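Local coordinates for probable csgAB operon transcriptional regulatory protein (Salmonella typhimurium, PDB 5XP0), which acts as the master regulator of curli fimbriae expression, being needed for csgAB operon transcription and promoting biofilm formation, at residues B[102-115]-B[135-147]. Residues are numbered along the deposited sequence; the frame is centred on the assembly and turned at random.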
loop_
_atom_site.group_PDB
_atom_site.type_symbol
_atom_site.label_atom_id
_atom_site.label_comp_id
_atom_site.label_asym_id
_atom_site.label_seq_id
_atom_site.Cartn_x
_atom_site.Cartn_y
_atom_site.Cartn_z
ATOM N N TYR B 102 13.748 13.343 -15.787
ATOM C CA TYR B 102 15.068 12.748 -15.620
ATOM C C TYR B 102 15.972 13.613 -14.754
ATOM O O TYR B 102 16.754 13.104 -13.939
ATOM C CB TYR B 102 15.706 12.550 -16.987
ATOM C CG TYR B 102 15.175 11.389 -17.777
ATOM C CD1 TYR B 102 14.086 10.639 -17.350
ATOM C CD2 TYR B 102 15.820 11.011 -18.954
ATOM C CE1 TYR B 102 13.631 9.554 -18.098
ATOM C CE2 TYR B 102 15.386 9.952 -19.691
ATOM C CZ TYR B 102 14.310 9.223 -19.275
ATOM O OH TYR B 102 13.927 8.172 -20.060
ATOM N N ARG B 103 15.902 14.924 -14.942
ATOM C CA ARG B 103 16.685 15.849 -14.129
ATOM C C ARG B 103 16.378 15.673 -12.649
ATOM O O ARG B 103 17.272 15.823 -11.799
ATOM C CB ARG B 103 16.374 17.295 -14.528
ATOM C CG ARG B 103 16.227 17.545 -16.027
ATOM C CD ARG B 103 15.843 18.993 -16.314
ATOM N NE ARG B 103 14.532 19.342 -15.761
ATOM C CZ ARG B 103 13.384 19.300 -16.436
ATOM N NH1 ARG B 103 13.355 18.921 -17.708
ATOM N NH2 ARG B 103 12.254 19.643 -15.836
ATOM N N GLU B 104 15.138 15.337 -12.325
ATOM C CA GLU B 104 14.764 15.133 -10.921
ATOM C C GLU B 104 15.261 13.792 -10.406
ATOM O O GLU B 104 15.753 13.695 -9.283
ATOM C CB GLU B 104 13.245 15.217 -10.743
ATOM C CG GLU B 104 12.601 16.485 -11.283
ATOM C CD GLU B 104 13.400 17.710 -10.967
ATOM O OE1 GLU B 104 13.888 17.821 -9.826
ATOM O OE2 GLU B 104 13.558 18.561 -11.866
ATOM N N ILE B 105 15.117 12.742 -11.204
ATOM C CA ILE B 105 15.646 11.446 -10.804
ATOM C C ILE B 105 17.136 11.541 -10.475
ATOM O O ILE B 105 17.597 11.021 -9.451
ATOM C CB ILE B 105 15.379 10.425 -11.911
ATOM C CG1 ILE B 105 13.893 10.162 -12.002
ATOM C CG2 ILE B 105 16.159 9.158 -11.659
ATOM C CD1 ILE B 105 13.465 9.561 -13.314
ATOM N N GLU B 106 17.912 12.186 -11.347
ATOM C CA GLU B 106 19.353 12.294 -11.134
ATOM C C GLU B 106 19.689 12.974 -9.825
ATOM O O GLU B 106 20.729 12.673 -9.228
ATOM C CB GLU B 106 20.012 13.072 -12.277
ATOM C CG GLU B 106 21.543 13.104 -12.269
ATOM C CD GLU B 106 22.133 14.229 -11.407
ATOM O OE1 GLU B 106 21.456 15.261 -11.163
ATOM O OE2 GLU B 106 23.307 14.102 -11.012
ATOM N N ASN B 107 18.856 13.916 -9.383
ATOM C CA ASN B 107 19.165 14.625 -8.144
ATOM C C ASN B 107 18.950 13.780 -6.900
ATOM O O ASN B 107 19.362 14.193 -5.817
ATOM C CB ASN B 107 18.325 15.894 -8.048
ATOM C CG ASN B 107 19.162 17.126 -8.194
ATOM O OD1 ASN B 107 19.685 17.649 -7.212
ATOM N ND2 ASN B 107 19.338 17.579 -9.425
ATOM N N TRP B 108 18.330 12.621 -7.009
ATOM C CA TRP B 108 18.234 11.736 -5.848
ATOM C C TRP B 108 19.610 11.170 -5.510
ATOM O O TRP B 108 20.276 10.622 -6.385
ATOM C CB TRP B 108 17.257 10.600 -6.140
ATOM C CG TRP B 108 15.855 11.030 -5.911
ATOM C CD1 TRP B 108 15.005 11.611 -6.814
ATOM C CD2 TRP B 108 15.133 10.938 -4.683
ATOM N NE1 TRP B 108 13.787 11.870 -6.219
ATOM C CE2 TRP B 108 13.843 11.473 -4.910
ATOM C CE3 TRP B 108 15.443 10.451 -3.418
ATOM C CZ2 TRP B 108 12.884 11.536 -3.919
ATOM C CZ3 TRP B 108 14.491 10.534 -2.432
ATOM C CH2 TRP B 108 13.220 11.054 -2.691
ATOM N N PRO B 109 20.047 11.212 -4.258
ATOM C CA PRO B 109 21.337 10.594 -3.937
ATOM C C PRO B 109 21.223 9.085 -4.005
ATOM O O PRO B 109 20.156 8.516 -3.777
ATOM C CB PRO B 109 21.632 11.084 -2.516
ATOM C CG PRO B 109 20.279 11.305 -1.920
ATOM C CD PRO B 109 19.410 11.804 -3.074
ATOM N N HIS B 110 22.338 8.435 -4.353
ATOM C CA HIS B 110 22.410 6.958 -4.413
ATOM C C HIS B 110 21.327 6.337 -5.299
ATOM O O HIS B 110 20.830 5.237 -5.044
ATOM C CB HIS B 110 22.349 6.354 -3.012
ATOM C CG HIS B 110 23.274 7.019 -2.049
ATOM N ND1 HIS B 110 22.828 7.756 -0.973
ATOM C CD2 HIS B 110 24.623 7.105 -2.034
ATOM C CE1 HIS B 110 23.864 8.244 -0.319
ATOM N NE2 HIS B 110 24.964 7.875 -0.952
ATOM N N ILE B 111 20.978 7.000 -6.383
ATOM C CA ILE B 111 19.821 6.532 -7.135
ATOM C C ILE B 111 20.222 5.290 -7.934
ATOM O O ILE B 111 21.229 5.283 -8.656
ATOM C CB ILE B 111 19.250 7.654 -8.011
ATOM C CG1 ILE B 111 17.996 7.169 -8.752
ATOM C CG2 ILE B 111 20.316 8.214 -8.944
ATOM C CD1 ILE B 111 16.790 7.015 -7.851
ATOM N N ASN B 112 19.468 4.211 -7.740
ATOM C CA ASN B 112 19.741 2.920 -8.361
ATOM C C ASN B 112 18.607 2.360 -9.199
ATOM O O ASN B 112 18.794 1.324 -9.828
ATOM C CB ASN B 112 20.090 1.881 -7.296
ATOM C CG ASN B 112 21.549 1.898 -6.924
ATOM O OD1 ASN B 112 22.286 1.021 -7.323
ATOM N ND2 ASN B 112 21.970 2.890 -6.154
ATOM N N GLY B 113 17.443 2.983 -9.231
ATOM C CA GLY B 113 16.395 2.466 -10.079
ATOM C C GLY B 113 15.135 3.273 -9.894
ATOM O O GLY B 113 15.001 4.056 -8.950
ATOM N N VAL B 114 14.219 3.064 -10.830
ATOM C CA VAL B 114 12.944 3.746 -10.865
ATOM C C VAL B 114 11.898 2.722 -11.271
ATOM O O VAL B 114 11.992 2.127 -12.341
ATOM C CB VAL B 114 12.930 4.921 -11.849
ATOM C CG1 VAL B 114 11.553 5.508 -11.851
ATOM C CG2 VAL B 114 14.003 5.937 -11.484
ATOM N N PHE B 115 10.921 2.503 -10.415
ATOM C CA PHE B 115 9.789 1.647 -10.724
ATOM C C PHE B 115 8.587 2.514 -11.055
ATOM O O PHE B 115 8.220 3.388 -10.269
ATOM C CB PHE B 115 9.475 0.754 -9.530
ATOM C CG PHE B 115 10.543 -0.243 -9.248
ATOM C CD1 PHE B 115 10.800 -1.245 -10.146
ATOM C CD2 PHE B 115 11.292 -0.170 -8.084
ATOM C CE1 PHE B 115 11.804 -2.157 -9.916
ATOM C CE2 PHE B 115 12.278 -1.077 -7.828
ATOM C CZ PHE B 115 12.535 -2.093 -8.758
ATOM N N GLU B 135 23.065 -4.635 -10.117
ATOM C CA GLU B 135 22.537 -3.942 -11.289
ATOM C C GLU B 135 21.611 -2.792 -10.913
ATOM O O GLU B 135 20.887 -2.857 -9.917
ATOM C CB GLU B 135 21.768 -4.926 -12.166
ATOM C CG GLU B 135 22.590 -6.170 -12.512
ATOM C CD GLU B 135 21.850 -7.144 -13.413
ATOM O OE1 GLU B 135 20.738 -6.829 -13.880
ATOM O OE2 GLU B 135 22.388 -8.236 -13.647
ATOM N N CYS B 136 21.540 -1.792 -11.782
ATOM C CA CYS B 136 20.524 -0.772 -11.593
ATOM C C CYS B 136 19.284 -1.151 -12.397
ATOM O O CYS B 136 19.305 -2.059 -13.224
ATOM C CB CYS B 136 21.053 0.604 -11.995
ATOM S SG CYS B 136 22.369 1.256 -10.905
ATOM N N TYR B 137 18.184 -0.468 -12.113
ATOM C CA TYR B 137 16.913 -0.695 -12.797
ATOM C C TYR B 137 16.462 0.610 -13.429
ATOM O O TYR B 137 15.660 1.348 -12.862
ATOM C CB TYR B 137 15.830 -1.226 -11.818
ATOM C CG TYR B 137 14.619 -1.756 -12.558
ATOM C CD1 TYR B 137 14.672 -2.975 -13.221
ATOM C CD2 TYR B 137 13.447 -1.039 -12.619
ATOM C CE1 TYR B 137 13.574 -3.470 -13.918
ATOM C CE2 TYR B 137 12.342 -1.528 -13.308
ATOM C CZ TYR B 137 12.414 -2.748 -13.947
ATOM O OH TYR B 137 11.316 -3.219 -14.616
ATOM N N PHE B 138 16.969 0.858 -14.628
ATOM C CA PHE B 138 16.674 2.043 -15.403
ATOM C C PHE B 138 16.376 1.612 -16.827
ATOM O O PHE B 138 16.959 0.655 -17.341
ATOM C CB PHE B 138 17.841 3.027 -15.441
ATOM C CG PHE B 138 18.248 3.558 -14.111
ATOM C CD1 PHE B 138 17.392 4.383 -13.378
ATOM C CD2 PHE B 138 19.513 3.282 -13.607
ATOM C CE1 PHE B 138 17.792 4.884 -12.161
ATOM C CE2 PHE B 138 19.909 3.778 -12.384
ATOM C CZ PHE B 138 19.063 4.592 -11.665
ATOM N N SER B 139 15.496 2.349 -17.490
ATOM C CA SER B 139 15.395 2.152 -18.922
ATOM C C SER B 139 16.732 2.465 -19.586
ATOM O O SER B 139 17.590 3.149 -19.031
ATOM C CB SER B 139 14.294 3.026 -19.513
ATOM O OG SER B 139 14.593 4.391 -19.338
ATOM N N GLN B 140 16.909 1.948 -20.798
ATOM C CA GLN B 140 18.129 2.258 -21.530
ATOM C C GLN B 140 18.287 3.768 -21.677
ATOM O O GLN B 140 19.385 4.305 -21.512
ATOM C CB GLN B 140 18.135 1.560 -22.889
ATOM C CG GLN B 140 18.424 0.067 -22.843
ATOM C CD GLN B 140 19.867 -0.225 -22.507
ATOM O OE1 GLN B 140 20.759 0.525 -22.889
ATOM N NE2 GLN B 140 20.106 -1.325 -21.796
ATOM N N LYS B 141 17.196 4.484 -21.925
ATOM C CA LYS B 141 17.339 5.916 -22.157
ATOM C C LYS B 141 17.687 6.647 -20.857
ATOM O O LYS B 141 18.519 7.568 -20.855
ATOM C CB LYS B 141 16.051 6.462 -22.783
ATOM C CG LYS B 141 16.204 7.790 -23.485
ATOM C CD LYS B 141 14.868 8.293 -24.052
ATOM C CE LYS B 141 14.024 9.049 -23.027
ATOM N NZ LYS B 141 12.911 8.230 -22.460
ATOM N N LEU B 142 17.117 6.218 -19.730
ATOM C CA LEU B 142 17.429 6.910 -18.485
ATOM C C LEU B 142 18.849 6.591 -18.025
ATOM O O LEU B 142 19.578 7.498 -17.592
ATOM C CB LEU B 142 16.390 6.563 -17.418
ATOM C CG LEU B 142 16.642 7.141 -16.031
ATOM C CD1 LEU B 142 16.884 8.643 -16.117
ATOM C CD2 LEU B 142 15.449 6.809 -15.145
ATOM N N ALA B 143 19.270 5.313 -18.130
ATOM C CA ALA B 143 20.656 4.965 -17.821
ATOM C C ALA B 143 21.621 5.803 -18.630
ATOM O O ALA B 143 22.660 6.232 -18.113
ATOM C CB ALA B 143 20.943 3.481 -18.079
ATOM N N SER B 144 21.314 6.018 -19.918
ATOM C CA SER B 144 22.209 6.815 -20.753
ATOM C C SER B 144 22.250 8.260 -20.279
ATOM O O SER B 144 23.328 8.873 -20.219
ATOM C CB SER B 144 21.792 6.770 -22.226
ATOM O OG SER B 144 22.717 7.546 -23.010
ATOM N N TYR B 145 21.091 8.820 -19.938
ATOM C CA TYR B 145 21.063 10.162 -19.370
ATOM C C TYR B 145 21.936 10.240 -18.134
ATOM O O TYR B 145 22.735 11.165 -17.979
ATOM C CB TYR B 145 19.633 10.560 -19.012
ATOM C CG TYR B 145 19.556 11.903 -18.305
ATOM C CD1 TYR B 145 19.528 13.100 -19.025
ATOM C CD2 TYR B 145 19.532 11.973 -16.918
ATOM C CE1 TYR B 145 19.442 14.326 -18.370
ATOM C CE2 TYR B 145 19.446 13.189 -16.254
ATOM C CZ TYR B 145 19.405 14.359 -16.981
ATOM O OH TYR B 145 19.339 15.549 -16.303
ATOM N N LEU B 146 21.805 9.264 -17.242
ATOM C CA LEU B 146 22.536 9.339 -15.989
ATOM C C LEU B 146 24.027 9.164 -16.222
ATOM O O LEU B 146 24.840 9.805 -15.550
ATOM C CB LEU B 146 22.012 8.307 -14.984
ATOM C CG LEU B 146 20.577 8.530 -14.466
ATOM C CD1 LEU B 146 20.119 7.357 -13.594
ATOM C CD2 LEU B 146 20.494 9.864 -13.722
ATOM N N ILE B 147 24.410 8.307 -17.173
ATOM C CA ILE B 147 25.832 8.028 -17.363
ATOM C C ILE B 147 26.542 9.236 -17.950
ATOM O O ILE B 147 27.699 9.512 -17.608
ATOM C CB ILE B 147 26.027 6.775 -18.239
ATOM C CG1 ILE B 147 25.681 5.547 -17.421
ATOM C CG2 ILE B 147 27.439 6.687 -18.787
ATOM C CD1 ILE B 147 25.599 4.261 -18.178
#
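Gly113 and Tyr137 form a single parallel backbone bridge, with hydrogen bonds of 3.0 Å from Tyr137 N to Asn112 O and 3.0 Å from Val114 N to Tyr137 O, while helices 102-107 and 140-147 cross at -62° with their axes 10.4 Å apart. Beside the bridge, the Phe138 ring lies with one face over Gly113 CA, and Val114 CG2 meets its edge; Leu146 CD1 packs on the opposite face. Phe115 CE1 sits over the Tyr137 ring, 3.4 Å from Tyr137 CD2, the rings tilted 30° and displaced, with little overlap. Between the helices, Leu142 CD1 makes a CH-pi contact over the Tyr102 ring (3.6 Å to the centroid), and CD2 meets Ile105 and Val114. Tyr145, its CG anti to the backbone N (chi1 175°), lays its ring under Tyr102 CB, another CH-pi contact. Lys141 bends at its outer torsions to bring NZ within 2.6 Å of Tyr102 OH, a hydrogen bond. Ser139 OG caps helix 140-147 through Leu142 N. The loop before helix 140-147 thus bridges the outer edge of strand 111-114, whose inner edge pairs with strand 90-94 in the CheY-like receiver sheet, and helix 140-147, the last of this regulatory-domain construct, packs against helix 102-107; Tyr137 and Phe115 also touch helix 121-132.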